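PDB 3WP9: Ice-binding protein, which binds to the surface of ice crystals, inhibits their growth and suppresses ice recrystallization, which may protect membranes from freezing injury. Local coordinates for residues Met81-Tyr85 with Val183-Thr187; Ile16-Ser20 with Ala77-Met81; Thr13-Leu17 with Thr213-Pro217; Ala54-Val58 with Ile68-Leu74; Trp116-Ile122 with Ile140-Gln146. One frame throughout, in Å; residues are numbered along the deposited sequence.

Interaction 1. Residues Met81-Tyr85 with Val183-Thr187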
# COMPACT_ATOMS: atom_id res chain seq x y z
N MET A 81 2.55 -9.86 -6.77
CA MET A 81 1.59 -9.07 -5.97
C MET A 81 0.40 -9.97 -5.62
O MET A 81 -0.08 -9.96 -4.47
CB MET A 81 1.13 -7.82 -6.72
CG MET A 81 -0.21 -7.29 -6.13
SD MET A 81 -0.76 -5.73 -6.85
CE MET A 81 -1.10 -6.17 -8.58
N GLY A 82 -0.06 -10.78 -6.58
CA GLY A 82 -1.20 -11.66 -6.23
C GLY A 82 -0.86 -12.80 -5.28
O GLY A 82 -1.68 -13.13 -4.41
N ILE A 83 0.35 -13.34 -5.42
CA ILE A 83 0.89 -14.30 -4.48
C ILE A 83 0.97 -13.67 -3.08
O ILE A 83 0.56 -14.29 -2.11
CB ILE A 83 2.31 -14.82 -4.97
CG1 ILE A 83 2.11 -15.65 -6.26
CG2 ILE A 83 3.03 -15.56 -3.83
CD1 ILE A 83 3.34 -15.77 -7.14
N ALA A 84 1.50 -12.43 -2.98
CA ALA A 84 1.55 -11.70 -1.68
C ALA A 84 0.22 -11.52 -1.02
O ALA A 84 0.05 -11.74 0.21
CB ALA A 84 2.28 -10.38 -1.80
N TYR A 85 -0.75 -11.11 -1.83
CA TYR A 85 -2.07 -10.89 -1.32
C TYR A 85 -2.58 -12.22 -0.73
O TYR A 85 -3.14 -12.26 0.35
CB TYR A 85 -2.99 -10.38 -2.49
CG TYR A 85 -4.43 -10.23 -2.02
CD1 TYR A 85 -4.92 -9.01 -1.65
CD2 TYR A 85 -5.27 -11.32 -1.89
CE1 TYR A 85 -6.22 -8.86 -1.17
CE2 TYR A 85 -6.56 -11.19 -1.41
CZ TYR A 85 -7.05 -9.95 -1.07
OH TYR A 85 -8.32 -9.83 -0.57
N VAL A 183 0.04 -1.95 1.25
CA VAL A 183 -1.38 -2.17 0.95
C VAL A 183 -1.51 -3.12 -0.22
O VAL A 183 -1.05 -2.81 -1.36
CB VAL A 183 -2.09 -0.86 0.62
CG1 VAL A 183 -3.60 -1.02 0.51
CG2 VAL A 183 -1.80 0.16 1.74
N LEU A 184 -1.99 -4.29 0.12
CA LEU A 184 -2.35 -5.40 -0.87
C LEU A 184 -3.84 -5.35 -1.02
O LEU A 184 -4.62 -5.92 -0.26
CB LEU A 184 -1.87 -6.76 -0.36
CG LEU A 184 -0.34 -6.78 -0.38
CD1 LEU A 184 0.06 -7.81 0.67
CD2 LEU A 184 0.21 -7.12 -1.78
N SER A 185 -4.31 -4.51 -1.95
CA SER A 185 -5.77 -4.31 -2.12
C SER A 185 -6.26 -5.19 -3.26
O SER A 185 -5.63 -5.22 -4.31
CB SER A 185 -6.07 -2.84 -2.56
OG SER A 185 -7.47 -2.67 -2.66
N LYS A 186 -7.38 -5.81 -3.04
CA LYS A 186 -7.99 -6.64 -4.10
C LYS A 186 -8.57 -5.77 -5.19
O LYS A 186 -8.77 -6.23 -6.34
CB LYS A 186 -9.03 -7.57 -3.48
CG LYS A 186 -9.72 -8.50 -4.51
CD LYS A 186 -9.28 -9.95 -4.41
CE LYS A 186 -7.88 -10.09 -4.99
NZ LYS A 186 -7.48 -11.44 -5.54
N THR A 187 -9.02 -4.59 -4.80
CA THR A 187 -9.59 -3.70 -5.82
C THR A 187 -8.77 -2.41 -5.85
O THR A 187 -7.51 -2.49 -6.13
CB THR A 187 -11.13 -3.41 -5.71
OG1 THR A 187 -11.45 -2.72 -4.52
CG2 THR A 187 -11.99 -4.73 -5.70
O HOH W 1 -4.45 -12.19 -5.28
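This contact joins the long helix 71-89 to the right-handed beta-helix that it packs along. The helix segment 81-85 crosses strand 183-185 almost at a right angle: the axes make 95° and approach to 8.7 Å. Tyr-85 and Leu-184 bury the most surface, with Lys-186 next. Leu-184 sends its side chain at the helix. Its CD2 lies 3.9 Å from Ala-84 CB and 4.4 Å from Met-81 CG, so it sits against one turn of the helix. The same leucine meets the tyrosine, where Tyr-85 CD1 is 4.0 Å from Leu-184 CB. The carbonyl Leu-184 O approaches the ring edge, at 3.4 Å from Tyr-85 CD1. Leu-202 of the next strand, 200-203, continues this apolar layer by touching both Met-81 and Leu-184. The tyrosine hydroxyl is held by a hydrogen bond to Gln-166. Lys-186 lies over one face of the Tyr-85 ring. Its CE makes a CH-pi contact, 4.1 Å from the ring centroid, and its NZ a cation-pi contact at 4.6 Å. The ammonium group also has a weak hydrogen bond to Gln-204. A water ties it back to the helix, accepting from Lys-186 NZ at 3.1 Å and donating to Gly-82 O at 3.1 Å.

Interaction 2. Residues Ile16-Ser20 with Ala77-Met81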
# COMPACT_ATOMS: atom_id res chain seq x y z
N ILE A 16 4.23 1.95 -6.34
CA ILE A 16 2.80 1.81 -6.82
C ILE A 16 2.83 0.79 -7.94
O ILE A 16 3.58 0.99 -8.90
CB ILE A 16 2.19 3.16 -7.30
CG1 ILE A 16 2.30 4.25 -6.23
CG2 ILE A 16 0.69 2.92 -7.59
CD1 ILE A 16 1.89 5.68 -6.64
N LEU A 17 1.96 -0.22 -7.86
CA LEU A 17 1.80 -1.22 -8.91
C LEU A 17 0.31 -1.42 -8.93
O LEU A 17 -0.31 -1.61 -7.93
CB LEU A 17 2.50 -2.57 -8.55
CG LEU A 17 2.35 -3.62 -9.69
CD1 LEU A 17 3.04 -3.16 -10.98
CD2 LEU A 17 2.89 -4.94 -9.17
N SER A 18 -0.28 -1.36 -10.12
CA SER A 18 -1.70 -1.70 -10.29
C SER A 18 -1.94 -2.49 -11.57
O SER A 18 -1.03 -2.57 -12.46
CB SER A 18 -2.54 -0.40 -10.37
OG SER A 18 -2.30 0.24 -11.61
N LYS A 19 -3.18 -2.93 -11.73
CA LYS A 19 -3.52 -3.69 -12.96
C LYS A 19 -4.28 -2.89 -13.97
O LYS A 19 -4.30 -3.24 -15.19
CB LYS A 19 -4.35 -4.89 -12.59
CG LYS A 19 -3.50 -5.85 -11.75
CD LYS A 19 -4.12 -7.18 -11.46
CE LYS A 19 -4.50 -7.91 -12.74
NZ LYS A 19 -5.04 -9.24 -12.29
N SER A 20 -4.93 -1.82 -13.51
CA SER A 20 -5.84 -1.15 -14.40
C SER A 20 -5.68 0.37 -14.45
O SER A 20 -6.62 1.06 -14.86
CB SER A 20 -7.28 -1.59 -14.15
OG SER A 20 -7.74 -0.89 -13.05
N ALA A 77 6.07 -8.88 -11.55
CA ALA A 77 5.58 -8.05 -10.43
C ALA A 77 4.12 -8.25 -10.13
O ALA A 77 3.71 -8.44 -8.94
CB ALA A 77 5.82 -6.56 -10.67
N VAL A 78 3.27 -8.17 -11.18
CA VAL A 78 1.83 -8.37 -10.93
C VAL A 78 1.50 -9.75 -10.38
O VAL A 78 0.64 -9.94 -9.49
CB VAL A 78 0.99 -7.99 -12.17
CG1 VAL A 78 -0.48 -8.47 -12.02
CG2 VAL A 78 1.05 -6.49 -12.41
N SER A 79 2.17 -10.76 -10.94
CA SER A 79 2.07 -12.14 -10.38
C SER A 79 2.43 -12.23 -8.91
O SER A 79 1.66 -12.76 -8.11
CB SER A 79 3.07 -13.05 -11.12
OG SER A 79 2.41 -13.46 -12.29
N ASP A 80 3.61 -11.70 -8.55
CA ASP A 80 4.11 -11.70 -7.13
C ASP A 80 3.19 -10.89 -6.20
O ASP A 80 3.07 -11.19 -5.00
CB ASP A 80 5.53 -11.17 -7.06
CG ASP A 80 6.54 -12.19 -7.60
OD1 ASP A 80 6.12 -13.36 -7.67
OD2 ASP A 80 7.69 -11.78 -7.95
N MET A 81 2.55 -9.86 -6.77
CA MET A 81 1.59 -9.07 -5.97
C MET A 81 0.40 -9.97 -5.62
O MET A 81 -0.08 -9.96 -4.47
CB MET A 81 1.13 -7.82 -6.72
CG MET A 81 -0.21 -7.29 -6.13
SD MET A 81 -0.76 -5.73 -6.85
CE MET A 81 -1.10 -6.17 -8.58
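Leu-17 makes most of the apolar contact. Its chi1 is t and its chi2 is p, which carries CD2 onto the helix segment 77-81. There CD2 lies 3.7 Å from Ala-77 CB, 4.0 Å from Val-78 CG2 and 4.2 Å from Met-81 CB. It also rests 3.6 Å from Ala-77 O, a carbonyl already engaged by Met-81 N at 2.8 Å within the helix. One leucine methyl thus fits against a full helical turn. The CA-to-CB bond of the neighbouring Ser-18 points away from the helix, and its hydroxyl bonds with Thr-36 and Gly-21. This in-out pattern belongs to strand 14-18 of the right-handed beta-helix, whose outer surface here is covered by helix 71-89. Met-81 has an extended t, t start. The p turn at chi3 leaves Met-81 CE 4.0 Å from Lys-19 CG. The p angle at Lys-19 chi3 bends the chain, and its aliphatic part passes the helix, with Lys-19 CD 3.9 Å from Val-78 CG1. Val-78, with chi1 t, places its two methyls on different partners: CG1 is near Lys-19 CD, while CG2 is near Leu-17 CD2 and 4.4 Å from Ser-18 O.

Interaction 3. Residues Thr13-Leu17 with Thr213-Pro217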
# COMPACT_ATOMS: atom_id res chain seq x y z
N THR A 13 9.63 -4.18 -5.60
CA THR A 13 10.46 -3.15 -6.22
C THR A 13 9.59 -1.95 -6.63
O THR A 13 10.10 -0.91 -7.04
CB THR A 13 11.22 -3.66 -7.43
OG1 THR A 13 10.31 -4.25 -8.34
CG2 THR A 13 12.22 -4.73 -7.03
N PHE A 14 8.27 -2.10 -6.45
CA PHE A 14 7.38 -0.97 -6.79
C PHE A 14 6.82 -0.27 -5.56
O PHE A 14 6.45 -0.91 -4.54
CB PHE A 14 6.22 -1.47 -7.66
CG PHE A 14 6.63 -1.87 -9.04
CD1 PHE A 14 6.61 -0.96 -10.11
CD2 PHE A 14 7.09 -3.18 -9.30
CE1 PHE A 14 6.99 -1.30 -11.39
CE2 PHE A 14 7.47 -3.55 -10.60
CZ PHE A 14 7.42 -2.62 -11.65
N THR A 15 6.75 1.07 -5.67
CA THR A 15 6.02 1.91 -4.73
C THR A 15 4.51 2.03 -5.03
O THR A 15 3.66 2.00 -4.08
CB THR A 15 6.66 3.28 -4.65
OG1 THR A 15 8.03 3.11 -4.18
CG2 THR A 15 5.88 4.14 -3.69
N ILE A 16 4.23 1.95 -6.34
CA ILE A 16 2.80 1.81 -6.82
C ILE A 16 2.83 0.79 -7.94
O ILE A 16 3.58 0.99 -8.90
CB ILE A 16 2.19 3.16 -7.30
CG1 ILE A 16 2.30 4.25 -6.23
CG2 ILE A 16 0.69 2.92 -7.59
CD1 ILE A 16 1.89 5.68 -6.64
N LEU A 17 1.96 -0.22 -7.86
CA LEU A 17 1.80 -1.22 -8.91
C LEU A 17 0.31 -1.42 -8.93
O LEU A 17 -0.31 -1.61 -7.93
CB LEU A 17 2.50 -2.57 -8.55
CG LEU A 17 2.35 -3.62 -9.69
CD1 LEU A 17 3.04 -3.16 -10.98
CD2 LEU A 17 2.89 -4.94 -9.17
N THR A 213 2.19 12.55 -1.37
CA THR A 213 3.61 12.16 -1.29
C THR A 213 3.56 10.69 -0.97
O THR A 213 3.04 10.28 0.08
CB THR A 213 4.22 12.87 -0.13
OG1 THR A 213 4.15 14.29 -0.34
CG2 THR A 213 5.73 12.44 0.02
N ILE A 214 4.05 9.88 -1.90
CA ILE A 214 4.06 8.47 -1.74
C ILE A 214 5.54 8.01 -1.72
O ILE A 214 6.22 8.16 -2.77
CB ILE A 214 3.30 7.75 -2.88
CG1 ILE A 214 1.87 8.38 -3.14
CG2 ILE A 214 3.23 6.25 -2.61
CD1 ILE A 214 0.81 8.24 -2.07
N ASN A 215 5.96 7.45 -0.57
CA ASN A 215 7.39 7.05 -0.43
C ASN A 215 7.56 5.56 -0.26
O ASN A 215 6.86 4.96 0.59
CB ASN A 215 7.95 7.67 0.84
CG ASN A 215 7.90 9.19 0.87
OD1 ASN A 215 8.24 9.84 -0.10
ND2 ASN A 215 7.51 9.75 2.00
N ALA A 216 8.51 4.95 -1.00
CA ALA A 216 8.84 3.57 -0.66
C ALA A 216 9.26 3.51 0.83
O ALA A 216 9.83 4.48 1.38
CB ALA A 216 9.94 3.03 -1.55
N PRO A 217 8.93 2.41 1.54
CA PRO A 217 9.21 2.29 2.98
C PRO A 217 10.69 1.93 3.18
O PRO A 217 11.30 1.28 2.35
CB PRO A 217 8.30 1.14 3.43
CG PRO A 217 8.14 0.31 2.17
CD PRO A 217 8.29 1.19 0.98
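In this right-handed beta-helix, the corner at Thr-15 and Ile-16 packs beside the end of strand 213-215 of the neighbouring coil, where two sheets of the wall meet. The closest backbone approach is 5.2 Å, between the CA atoms of Thr-15 and Ala-216. The contact is modest, burying 174 Å² in total, and it consists of packing.

The apolar contacts come from Ile-214, which points toward the corner. Its CG2 lies 3.6 Å from Thr-15 CG2 and 4.2 Å from Ile-16 CG1. The CA-to-CB bond of Ile-16 runs sideways, but the end of its side chain comes nearer and so reaches Ile-214. Leu-201, Leu-209, Val-207 and Val-30 add further apolar neighbours, so the two isoleucines belong to the filling of the beta-helix core.

Polar groups are served outside the pair. Thr-15 OG1 makes a weak hydrogen bond to Thr-31 O. The CA-to-CB bond of Asn-215 points away from segment 13-17, and its ND2 bonds to Asn-198 OD1.

The remaining contacts are van der Waals contacts around Thr-15. Its CG2 is 4.1 Å from Asn-215 C, and its OG1 is 3.3 Å from Ala-216 CB.

Interaction 4. Residues Ala54-Val58 with Ile68-Leu74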
# COMPACT_ATOMS: atom_id res chain seq x y z
N ALA A 54 11.65 4.71 -11.70
CA ALA A 54 11.33 4.29 -13.05
C ALA A 54 9.83 4.15 -13.14
O ALA A 54 9.16 3.86 -12.13
CB ALA A 54 11.94 2.95 -13.36
N MET A 55 9.33 4.30 -14.35
CA MET A 55 7.92 4.10 -14.65
C MET A 55 7.88 3.05 -15.73
O MET A 55 8.44 3.29 -16.82
CB MET A 55 7.35 5.42 -15.18
CG MET A 55 5.87 5.39 -15.40
SD MET A 55 5.34 6.96 -16.18
CE MET A 55 5.58 8.11 -14.86
N TYR A 56 7.23 1.89 -15.44
CA TYR A 56 7.18 0.81 -16.34
C TYR A 56 5.83 0.63 -16.93
O TYR A 56 4.81 0.59 -16.18
CB TYR A 56 7.53 -0.46 -15.55
CG TYR A 56 8.99 -0.49 -15.17
CD1 TYR A 56 9.97 -0.73 -16.14
CD2 TYR A 56 9.40 -0.23 -13.85
CE1 TYR A 56 11.33 -0.73 -15.80
CE2 TYR A 56 10.74 -0.27 -13.48
CZ TYR A 56 11.68 -0.47 -14.46
OH TYR A 56 13.01 -0.48 -14.10
N THR A 57 5.80 0.40 -18.25
CA THR A 57 4.55 0.04 -18.94
C THR A 57 4.64 -1.23 -19.77
O THR A 57 5.76 -1.68 -20.07
CB THR A 57 4.03 1.24 -19.80
OG1 THR A 57 5.05 1.62 -20.73
CG2 THR A 57 3.86 2.51 -18.91
N VAL A 58 3.48 -1.80 -20.12
CA VAL A 58 3.45 -2.96 -20.95
C VAL A 58 3.80 -2.64 -22.42
O VAL A 58 4.08 -3.57 -23.18
CB VAL A 58 2.13 -3.68 -20.86
CG1 VAL A 58 1.82 -3.97 -19.42
CG2 VAL A 58 0.95 -2.90 -21.48
N ILE A 68 9.17 3.09 -19.58
CA ILE A 68 10.01 1.99 -20.09
C ILE A 68 9.12 0.82 -20.46
O ILE A 68 8.30 0.34 -19.64
CB ILE A 68 11.03 1.59 -19.03
CG1 ILE A 68 12.00 2.78 -18.82
CG2 ILE A 68 11.71 0.32 -19.52
CD1 ILE A 68 12.67 2.86 -17.46
N ASN A 69 9.20 0.44 -21.72
CA ASN A 69 8.41 -0.67 -22.24
C ASN A 69 9.04 -1.97 -21.69
O ASN A 69 10.08 -2.42 -22.16
CB ASN A 69 8.47 -0.64 -23.79
CG ASN A 69 7.49 -1.59 -24.43
OD1 ASN A 69 7.06 -2.56 -23.82
ND2 ASN A 69 7.11 -1.31 -25.69
N SER A 70 8.43 -2.51 -20.63
CA SER A 70 9.00 -3.64 -19.90
C SER A 70 7.91 -4.60 -19.45
O SER A 70 7.74 -4.80 -18.23
CB SER A 70 9.77 -3.11 -18.69
OG SER A 70 10.83 -3.96 -18.33
N PRO A 71 7.18 -5.22 -20.42
CA PRO A 71 6.01 -6.05 -20.13
C PRO A 71 6.32 -7.28 -19.32
O PRO A 71 5.50 -7.71 -18.50
CB PRO A 71 5.47 -6.41 -21.51
CG PRO A 71 6.69 -6.37 -22.40
CD PRO A 71 7.42 -5.15 -21.87
N TYR A 72 7.52 -7.86 -19.52
CA TYR A 72 7.81 -9.07 -18.74
C TYR A 72 8.10 -8.86 -17.21
O TYR A 72 7.59 -9.59 -16.35
CB TYR A 72 8.84 -9.94 -19.45
CG TYR A 72 8.84 -11.32 -18.87
CD1 TYR A 72 7.79 -12.22 -19.18
CD2 TYR A 72 9.85 -11.74 -18.00
CE1 TYR A 72 7.76 -13.52 -18.63
CE2 TYR A 72 9.84 -13.01 -17.47
CZ TYR A 72 8.81 -13.88 -17.76
OH TYR A 72 8.78 -15.13 -17.22
N LEU A 73 8.91 -7.85 -16.90
CA LEU A 73 9.16 -7.40 -15.55
C LEU A 73 7.82 -7.13 -14.87
O LEU A 73 7.61 -7.50 -13.71
CB LEU A 73 9.98 -6.12 -15.54
CG LEU A 73 10.09 -5.46 -14.16
CD1 LEU A 73 10.39 -6.40 -12.98
CD2 LEU A 73 11.09 -4.30 -14.13
N LEU A 74 6.90 -6.53 -15.64
CA LEU A 74 5.60 -6.17 -15.03
C LEU A 74 4.73 -7.36 -14.78
O LEU A 74 4.03 -7.43 -13.79
CB LEU A 74 4.87 -5.18 -15.90
CG LEU A 74 5.35 -3.74 -15.66
CD1 LEU A 74 4.91 -2.94 -16.88
CD2 LEU A 74 4.94 -3.06 -14.36
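Strands 55-57 and 67-69 pair in parallel at one end of the ten-stranded sheet of the right-handed beta-helix, and the chain then enters helix 71-89. Tyr-56 stands opposite Ile-68, and Thr-57 opposite Asn-69. Three backbone hydrogen bonds, each 2.9 Å, follow the parallel pattern. Ile-68 N donates to Met-55 O, Thr-57 N to Ile-68 O, and Ser-70 N to Thr-57 O. Ile-68 thus has both amide and carbonyl satisfied. So has Thr-57, whose hydroxyl bonds to Asp-59. The Tyr-56 backbone pairs with Val-34. Ser-70 is the N-cap residue but makes no side-chain capping bond; its O accepts from Leu-74 N at 3.2 Å. Leu-73 CD2 lies over the face of the Tyr-56 ring, 4.0 Å from its centroid. Leu-74 CD1 is 3.8 Å from Tyr-56 CB and 4.1 Å from Val-58 CG1. The Val-58 side chain is about 5 Å from that of Thr-40, probably an ice-binding site. Main-chain bonds thus set the strand register, while apolar packing fixes the helix start against the sheet.

Interaction 5. Residues Trp116-Ile122 with Ile140-Gln146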
# COMPACT_ATOMS: atom_id res chain seq x y z
N TRP A 116 -10.50 -9.11 10.51
CA TRP A 116 -11.81 -8.53 10.61
C TRP A 116 -12.63 -9.09 9.48
O TRP A 116 -12.17 -9.11 8.33
CB TRP A 116 -11.77 -7.01 10.43
CG TRP A 116 -11.11 -6.29 11.60
CD1 TRP A 116 -11.74 -5.78 12.72
CD2 TRP A 116 -9.74 -6.00 11.73
NE1 TRP A 116 -10.79 -5.19 13.56
CE2 TRP A 116 -9.57 -5.29 12.96
CE3 TRP A 116 -8.62 -6.23 10.92
CZ2 TRP A 116 -8.33 -4.85 13.39
CZ3 TRP A 116 -7.36 -5.81 11.37
CH2 TRP A 116 -7.24 -5.12 12.60
N SER A 117 -13.85 -9.41 9.82
CA SER A 117 -14.79 -9.93 8.82
C SER A 117 -15.67 -8.76 8.29
O SER A 117 -16.63 -8.94 7.56
CB SER A 117 -15.63 -11.05 9.45
OG SER A 117 -16.54 -10.55 10.42
N SER A 118 -15.24 -7.54 8.58
CA SER A 118 -16.00 -6.34 8.37
C SER A 118 -15.07 -5.35 7.65
O SER A 118 -13.90 -5.63 7.39
CB SER A 118 -16.37 -5.71 9.78
OG SER A 118 -15.19 -5.44 10.61
N ASP A 119 -15.61 -4.16 7.47
CA ASP A 119 -14.78 -2.99 7.14
C ASP A 119 -13.92 -2.63 8.39
O ASP A 119 -14.24 -2.98 9.57
CB ASP A 119 -15.72 -1.79 6.91
CG ASP A 119 -16.65 -1.97 5.72
OD1 ASP A 119 -16.34 -2.68 4.75
OD2 ASP A 119 -17.72 -1.31 5.72
N VAL A 120 -12.89 -1.86 8.09
CA VAL A 120 -12.03 -1.37 9.15
C VAL A 120 -11.91 0.11 8.88
O VAL A 120 -11.69 0.53 7.76
CB VAL A 120 -10.67 -2.03 9.15
CG1 VAL A 120 -9.63 -1.26 9.99
CG2 VAL A 120 -10.83 -3.50 9.72
N ASN A 121 -12.05 0.84 9.95
CA ASN A 121 -11.93 2.31 9.90
C ASN A 121 -10.85 2.77 10.83
O ASN A 121 -10.73 2.34 11.96
CB ASN A 121 -13.22 2.95 10.33
CG ASN A 121 -14.32 2.64 9.38
OD1 ASN A 121 -14.28 3.03 8.25
ND2 ASN A 121 -15.33 1.90 9.86
N ILE A 122 -10.10 3.69 10.32
CA ILE A 122 -9.14 4.44 11.18
C ILE A 122 -9.70 5.88 11.40
O ILE A 122 -9.41 6.78 10.58
CB ILE A 122 -7.78 4.52 10.49
CG1 ILE A 122 -7.10 3.13 10.32
CG2 ILE A 122 -6.82 5.27 11.39
CD1 ILE A 122 -6.01 3.09 9.31
N ILE A 140 -8.39 -7.88 6.21
CA ILE A 140 -9.63 -7.12 6.19
C ILE A 140 -10.55 -7.61 5.05
O ILE A 140 -10.26 -7.44 3.89
CB ILE A 140 -9.34 -5.59 6.06
CG1 ILE A 140 -8.53 -5.15 7.28
CG2 ILE A 140 -10.65 -4.81 5.93
CD1 ILE A 140 -7.78 -3.85 6.97
N SER A 141 -11.69 -8.16 5.44
CA SER A 141 -12.58 -8.69 4.40
C SER A 141 -13.52 -7.65 3.77
O SER A 141 -14.08 -7.83 2.64
CB SER A 141 -13.27 -9.97 4.90
OG SER A 141 -14.35 -9.60 5.68
N GLY A 142 -13.66 -6.50 4.46
CA GLY A 142 -14.40 -5.36 3.98
C GLY A 142 -13.43 -4.32 3.36
O GLY A 142 -12.38 -4.64 2.75
N ASN A 143 -13.78 -3.02 3.52
CA ASN A 143 -12.98 -1.95 2.95
C ASN A 143 -12.18 -1.37 4.10
O ASN A 143 -12.59 -1.52 5.25
CB ASN A 143 -13.89 -0.84 2.48
CG ASN A 143 -14.94 -1.38 1.48
OD1 ASN A 143 -14.57 -2.06 0.53
ND2 ASN A 143 -16.20 -1.15 1.76
N LEU A 144 -11.08 -0.77 3.72
CA LEU A 144 -10.20 -0.03 4.69
C LEU A 144 -10.36 1.48 4.42
O LEU A 144 -10.04 1.93 3.31
CB LEU A 144 -8.79 -0.49 4.56
CG LEU A 144 -7.78 0.36 5.35
CD1 LEU A 144 -8.17 0.29 6.87
CD2 LEU A 144 -6.34 -0.15 4.98
N ASN A 145 -10.86 2.20 5.42
CA ASN A 145 -11.07 3.68 5.33
C ASN A 145 -10.22 4.39 6.40
O ASN A 145 -10.30 4.02 7.56
CB ASN A 145 -12.53 4.07 5.51
CG ASN A 145 -13.28 4.06 4.20
OD1 ASN A 145 -13.20 5.04 3.35
ND2 ASN A 145 -14.01 3.00 3.98
N GLN A 146 -9.42 5.38 5.99
CA GLN A 146 -8.72 6.24 6.98
C GLN A 146 -9.38 7.64 6.88
O GLN A 146 -9.49 8.23 5.79
CB GLN A 146 -7.26 6.30 6.64
CG GLN A 146 -6.50 7.17 7.68
CD GLN A 146 -5.05 7.19 7.42
OE1 GLN A 146 -4.58 7.18 6.27
NE2 GLN A 146 -4.25 7.23 8.54
O HOH W 2 -16.56 0.71 4.14
O HOH W 3 -14.29 0.99 6.12
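Trp-116 overlaps Ile-140, its partner across the parallel pair: Trp-116 CE3 is 3.8 Å from Ile-140 CG1. The indole nitrogen bonds to Leu-99 O. Val-120 adds to the same apolar side, with CG2 3.7 Å from Ile-140 CG1 and CG1 3.8 Å from Leu-144 CD1. Ile-122 CD1 follows at 4.3 Å from Leu-144 CD1. Trp-165 of strand 163-167 touches Ile-122, Ile-140 and Leu-144. These are successive coils of the right-handed beta-helix, stacked in register, and the apolar residues line its interior. Strands 120-122 and 144-146 run at 13° to each other, with axes 4.7 Å apart. Their backbones are joined by hydrogen bonds from Val-120 N to Asn-143 O (2.9 Å), Asn-145 N to Val-120 O (3.0 Å) and Ile-122 N to Asn-145 O (2.8 Å). At the corner before them, Ser-141 N donates to Trp-116 O at 3.1 Å, and Gly-142 N makes a weak bond to Ser-118 O, also 3.1 Å. A side chain on Gly-142 would clash with Asp-119 and Ser-118. Asp-119 OD1 takes the next amide, Asn-143 N, at 2.9 Å. Asn-121 and Asn-145 lie on the other face of the pair. A water there lies 2.9 Å from Asn-121 OD1 and accepts from Asn-145 ND2, also at 2.9 Å.

How the interactions relate
Interactions 1, 2 and 4 set helix 71-89 against the ten-stranded parallel sheet. Interactions 1 and 2 share Met-81, and their centres are 8 Å apart; those of interactions 2 and 4 are 11 Å apart. Interaction 3 shares Ile-16 and Leu-17 with interaction 2 and packs the corner of strand 14-18 beside strand 213-215 of another sheet. Phe-14 CE1 bridges to interaction 4, 3.6 Å from Tyr-56 CD2. Interaction 5 joins two coils, with its centre 32 Å from that of interaction 4. Along the chain, interaction 3 encloses interactions 1, 4 and 5; interaction 4 is nested inside interaction 2, and interaction 5 inside interaction 1. The helix thus spans coils from distant parts of the sequence.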